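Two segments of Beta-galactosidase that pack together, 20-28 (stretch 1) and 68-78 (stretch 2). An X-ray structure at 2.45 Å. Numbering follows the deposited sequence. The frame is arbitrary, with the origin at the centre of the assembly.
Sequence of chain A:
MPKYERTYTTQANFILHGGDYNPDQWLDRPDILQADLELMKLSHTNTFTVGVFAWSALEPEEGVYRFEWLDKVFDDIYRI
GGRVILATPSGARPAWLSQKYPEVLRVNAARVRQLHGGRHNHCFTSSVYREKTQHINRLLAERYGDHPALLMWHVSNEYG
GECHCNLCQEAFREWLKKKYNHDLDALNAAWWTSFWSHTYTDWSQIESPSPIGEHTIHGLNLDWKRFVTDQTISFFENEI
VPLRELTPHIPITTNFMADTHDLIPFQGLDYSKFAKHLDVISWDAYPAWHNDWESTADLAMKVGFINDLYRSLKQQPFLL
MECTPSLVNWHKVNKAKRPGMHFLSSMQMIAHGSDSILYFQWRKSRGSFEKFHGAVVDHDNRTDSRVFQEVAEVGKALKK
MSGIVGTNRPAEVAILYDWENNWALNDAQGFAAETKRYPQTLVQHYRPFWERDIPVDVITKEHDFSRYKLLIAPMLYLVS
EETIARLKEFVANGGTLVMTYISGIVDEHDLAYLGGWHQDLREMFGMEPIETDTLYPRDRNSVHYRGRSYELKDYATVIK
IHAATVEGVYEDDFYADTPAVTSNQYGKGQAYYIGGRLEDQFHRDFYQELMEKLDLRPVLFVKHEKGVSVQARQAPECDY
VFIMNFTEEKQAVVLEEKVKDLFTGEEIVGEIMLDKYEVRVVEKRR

Stretch 1 20-28: DYNPDQWLD
Stretch 2, residues 68-78: EWLDKVFDDIY

Residues 68-78 form one continuous helix, with phi/psi near -60/-45, that lays Trp-69, Val-73 and Ile-77, spaced one turn apart, against residues 20-28. The latter begin in a strand that starts earlier in the chain, enter a 3-10 segment at Pro-23 (-62/-20) and continue to Leu-27 (-68/-20). The two segments run in roughly opposite senses: CA of Leu-27 lies 7.6 Å from CA of Trp-69, and CA of Pro-23 lies 7.9 Å from CA of Val-73.

Trp-69 covers the most surface. Its p rotamer (chi1 64°, chi2 -92°) lays one indole face beneath two CH-pi donors. Leu-27 CD1 sits 4.0 Å from the centroid of the five-membered ring, 18° off the normal, and Asp-24 CB lies 4.1 Å from that of the six-membered ring, 25° off. Leu-27, m with chi2 t, also brings CD2 to 3.8 Å from Trp-69 CB.

One turn on, Val-73 (t) packs CG2 3.6 Å from Pro-23 CG, the closest approach in the contact. Tyr-21, with chi1 t and chi2 49°, presents its ring edge to Val-73, CE2 to CG1 4.5 Å, and places CD2 4.1 Å from CD1 of Ile-77 (m, t). No hydrogen bond crosses this interface, which buries 273 Å² in total; its contacts are carbon to carbon.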

# COMPACT_ATOMS: atom_id res chain seq x y z
N ASP A 20 -25.57 -5.11 -24.34
CA ASP A 20 -24.43 -5.15 -25.24
C ASP A 20 -24.36 -6.49 -25.98
O ASP A 20 -24.38 -7.57 -25.38
CB ASP A 20 -23.13 -4.91 -24.47
CG ASP A 20 -22.96 -3.46 -24.05
OD1 ASP A 20 -23.97 -2.78 -23.78
OD2 ASP A 20 -21.81 -2.98 -24.00
N TYR A 21 -24.30 -6.41 -27.30
CA TYR A 21 -24.23 -7.62 -28.12
C TYR A 21 -22.98 -7.52 -28.99
O TYR A 21 -22.79 -6.53 -29.71
CB TYR A 21 -25.52 -7.78 -28.95
CG TYR A 21 -25.51 -8.96 -29.90
CD1 TYR A 21 -25.13 -10.22 -29.45
CD2 TYR A 21 -25.87 -8.82 -31.23
CE1 TYR A 21 -25.10 -11.30 -30.29
CE2 TYR A 21 -25.85 -9.91 -32.09
CZ TYR A 21 -25.45 -11.15 -31.61
OH TYR A 21 -25.41 -12.25 -32.43
N ASN A 22 -22.12 -8.54 -28.92
CA ASN A 22 -20.82 -8.51 -29.60
C ASN A 22 -20.57 -9.65 -30.56
O ASN A 22 -19.63 -10.42 -30.37
CB ASN A 22 -19.70 -8.48 -28.56
CG ASN A 22 -19.76 -7.25 -27.70
OD1 ASN A 22 -19.62 -6.14 -28.19
ND2 ASN A 22 -19.98 -7.43 -26.40
N PRO A 23 -21.39 -9.75 -31.62
CA PRO A 23 -21.22 -10.79 -32.63
C PRO A 23 -19.88 -10.67 -33.35
O PRO A 23 -19.41 -11.65 -33.92
CB PRO A 23 -22.38 -10.54 -33.60
CG PRO A 23 -22.67 -9.08 -33.44
CD PRO A 23 -22.46 -8.81 -31.99
N ASP A 24 -19.26 -9.49 -33.30
CA ASP A 24 -17.97 -9.29 -33.94
C ASP A 24 -16.89 -10.20 -33.32
O ASP A 24 -15.83 -10.40 -33.90
CB ASP A 24 -17.55 -7.80 -33.86
CG ASP A 24 -17.79 -7.18 -32.48
OD1 ASP A 24 -18.91 -7.32 -31.92
OD2 ASP A 24 -16.86 -6.54 -31.96
N GLN A 25 -17.18 -10.77 -32.15
CA GLN A 25 -16.28 -11.74 -31.55
C GLN A 25 -16.60 -13.17 -31.96
O GLN A 25 -15.92 -14.11 -31.54
CB GLN A 25 -16.33 -11.63 -30.03
CG GLN A 25 -15.99 -10.27 -29.50
CD GLN A 25 -16.28 -10.16 -28.02
OE1 GLN A 25 -16.33 -11.17 -27.32
NE2 GLN A 25 -16.51 -8.94 -27.55
N TRP A 26 -17.64 -13.34 -32.77
CA TRP A 26 -18.11 -14.67 -33.13
C TRP A 26 -18.37 -14.82 -34.64
O TRP A 26 -19.19 -15.64 -35.05
CB TRP A 26 -19.40 -14.99 -32.37
CG TRP A 26 -19.26 -14.95 -30.88
CD1 TRP A 26 -19.45 -13.87 -30.07
CD2 TRP A 26 -18.90 -16.04 -30.03
NE1 TRP A 26 -19.23 -14.22 -28.76
CE2 TRP A 26 -18.89 -15.54 -28.70
CE3 TRP A 26 -18.59 -17.38 -30.25
CZ2 TRP A 26 -18.58 -16.35 -27.60
CZ3 TRP A 26 -18.28 -18.19 -29.16
CH2 TRP A 26 -18.28 -17.66 -27.85
N LEU A 27 -17.66 -14.04 -35.45
CA LEU A 27 -17.92 -14.03 -36.90
C LEU A 27 -17.54 -15.34 -37.58
O LEU A 27 -18.01 -15.64 -38.67
CB LEU A 27 -17.18 -12.85 -37.54
CG LEU A 27 -17.69 -11.48 -37.08
CD1 LEU A 27 -16.96 -10.35 -37.80
CD2 LEU A 27 -19.22 -11.36 -37.26
N ASP A 28 -16.69 -16.13 -36.93
CA ASP A 28 -16.34 -17.44 -37.45
C ASP A 28 -17.27 -18.53 -36.89
O ASP A 28 -17.03 -19.73 -37.08
CB ASP A 28 -14.88 -17.77 -37.11
CG ASP A 28 -14.61 -17.75 -35.60
OD1 ASP A 28 -15.28 -16.96 -34.89
OD2 ASP A 28 -13.74 -18.53 -35.14
N GLU A 68 -20.21 -5.65 -43.80
CA GLU A 68 -21.21 -6.65 -44.19
C GLU A 68 -21.76 -7.40 -42.98
O GLU A 68 -22.99 -7.57 -42.85
CB GLU A 68 -20.63 -7.64 -45.20
CG GLU A 68 -20.07 -6.97 -46.47
CD GLU A 68 -18.69 -6.34 -46.26
OE1 GLU A 68 -17.79 -7.01 -45.69
OE2 GLU A 68 -18.50 -5.16 -46.65
N TRP A 69 -20.87 -7.81 -42.07
CA TRP A 69 -21.32 -8.55 -40.89
C TRP A 69 -22.31 -7.71 -40.06
O TRP A 69 -23.30 -8.24 -39.54
CB TRP A 69 -20.13 -9.00 -40.03
CG TRP A 69 -19.36 -7.87 -39.44
CD1 TRP A 69 -18.27 -7.25 -39.98
CD2 TRP A 69 -19.63 -7.20 -38.21
NE1 TRP A 69 -17.85 -6.24 -39.16
CE2 TRP A 69 -18.67 -6.18 -38.07
CE3 TRP A 69 -20.61 -7.34 -37.22
CZ2 TRP A 69 -18.64 -5.32 -36.97
CZ3 TRP A 69 -20.58 -6.49 -36.13
CH2 TRP A 69 -19.60 -5.50 -36.01
N LEU A 70 -22.07 -6.40 -39.98
CA LEU A 70 -22.93 -5.53 -39.19
C LEU A 70 -24.27 -5.31 -39.92
O LEU A 70 -25.33 -5.19 -39.28
CB LEU A 70 -22.21 -4.21 -38.87
CG LEU A 70 -23.00 -3.12 -38.13
CD1 LEU A 70 -23.56 -3.60 -36.80
CD2 LEU A 70 -22.12 -1.91 -37.91
N ASP A 71 -24.22 -5.28 -41.25
CA ASP A 71 -25.44 -5.21 -42.06
C ASP A 71 -26.33 -6.38 -41.70
O ASP A 71 -27.55 -6.22 -41.45
CB ASP A 71 -25.13 -5.29 -43.55
CG ASP A 71 -24.33 -4.12 -44.06
OD1 ASP A 71 -24.19 -3.08 -43.37
OD2 ASP A 71 -23.83 -4.24 -45.18
N LYS A 72 -25.71 -7.55 -41.69
CA LYS A 72 -26.45 -8.76 -41.41
C LYS A 72 -26.96 -8.75 -39.98
O LYS A 72 -28.07 -9.21 -39.73
CB LYS A 72 -25.62 -10.01 -41.68
CG LYS A 72 -26.31 -11.28 -41.20
CD LYS A 72 -26.13 -12.46 -42.15
CE LYS A 72 -26.88 -13.69 -41.63
NZ LYS A 72 -26.38 -14.10 -40.28
N VAL A 73 -26.18 -8.21 -39.05
CA VAL A 73 -26.67 -8.07 -37.67
C VAL A 73 -27.94 -7.19 -37.60
O VAL A 73 -28.92 -7.57 -36.95
CB VAL A 73 -25.57 -7.52 -36.73
CG1 VAL A 73 -26.16 -6.95 -35.43
CG2 VAL A 73 -24.53 -8.60 -36.44
N PHE A 74 -27.92 -6.03 -38.26
CA PHE A 74 -29.06 -5.10 -38.24
C PHE A 74 -30.29 -5.76 -38.81
O PHE A 74 -31.39 -5.70 -38.21
CB PHE A 74 -28.77 -3.83 -39.05
CG PHE A 74 -28.26 -2.68 -38.22
CD1 PHE A 74 -26.91 -2.59 -37.90
CD2 PHE A 74 -29.12 -1.69 -37.78
CE1 PHE A 74 -26.43 -1.54 -37.14
CE2 PHE A 74 -28.64 -0.63 -37.03
CZ PHE A 74 -27.29 -0.56 -36.71
N ASP A 75 -30.10 -6.41 -39.95
CA ASP A 75 -31.22 -7.09 -40.59
C ASP A 75 -31.77 -8.21 -39.71
O ASP A 75 -32.97 -8.31 -39.52
CB ASP A 75 -30.82 -7.63 -41.97
CG ASP A 75 -30.75 -6.53 -43.02
OD1 ASP A 75 -31.21 -5.40 -42.72
OD2 ASP A 75 -30.25 -6.79 -44.14
N ASP A 76 -30.88 -9.03 -39.15
CA ASP A 76 -31.26 -10.18 -38.34
C ASP A 76 -32.00 -9.79 -37.07
O ASP A 76 -32.98 -10.43 -36.68
CB ASP A 76 -30.03 -11.01 -37.95
CG ASP A 76 -29.52 -11.85 -39.08
OD1 ASP A 76 -30.24 -11.97 -40.09
OD2 ASP A 76 -28.42 -12.42 -38.96
N ILE A 77 -31.51 -8.76 -36.40
CA ILE A 77 -32.14 -8.33 -35.17
C ILE A 77 -33.49 -7.76 -35.51
O ILE A 77 -34.48 -8.03 -34.80
CB ILE A 77 -31.27 -7.33 -34.41
CG1 ILE A 77 -30.12 -8.07 -33.74
CG2 ILE A 77 -32.08 -6.53 -33.39
CD1 ILE A 77 -29.06 -7.16 -33.21
N TYR A 78 -33.55 -7.00 -36.61
CA TYR A 78 -34.83 -6.46 -37.06
C TYR A 78 -35.85 -7.58 -37.36
O TYR A 78 -37.02 -7.50 -37.00
CB TYR A 78 -34.61 -5.57 -38.30
CG TYR A 78 -35.84 -4.81 -38.76
CD1 TYR A 78 -36.55 -4.00 -37.88
CD2 TYR A 78 -36.27 -4.87 -40.08
CE1 TYR A 78 -37.67 -3.29 -38.30
CE2 TYR A 78 -37.39 -4.17 -40.51
CZ TYR A 78 -38.08 -3.39 -39.61
OH TYR A 78 -39.19 -2.68 -40.00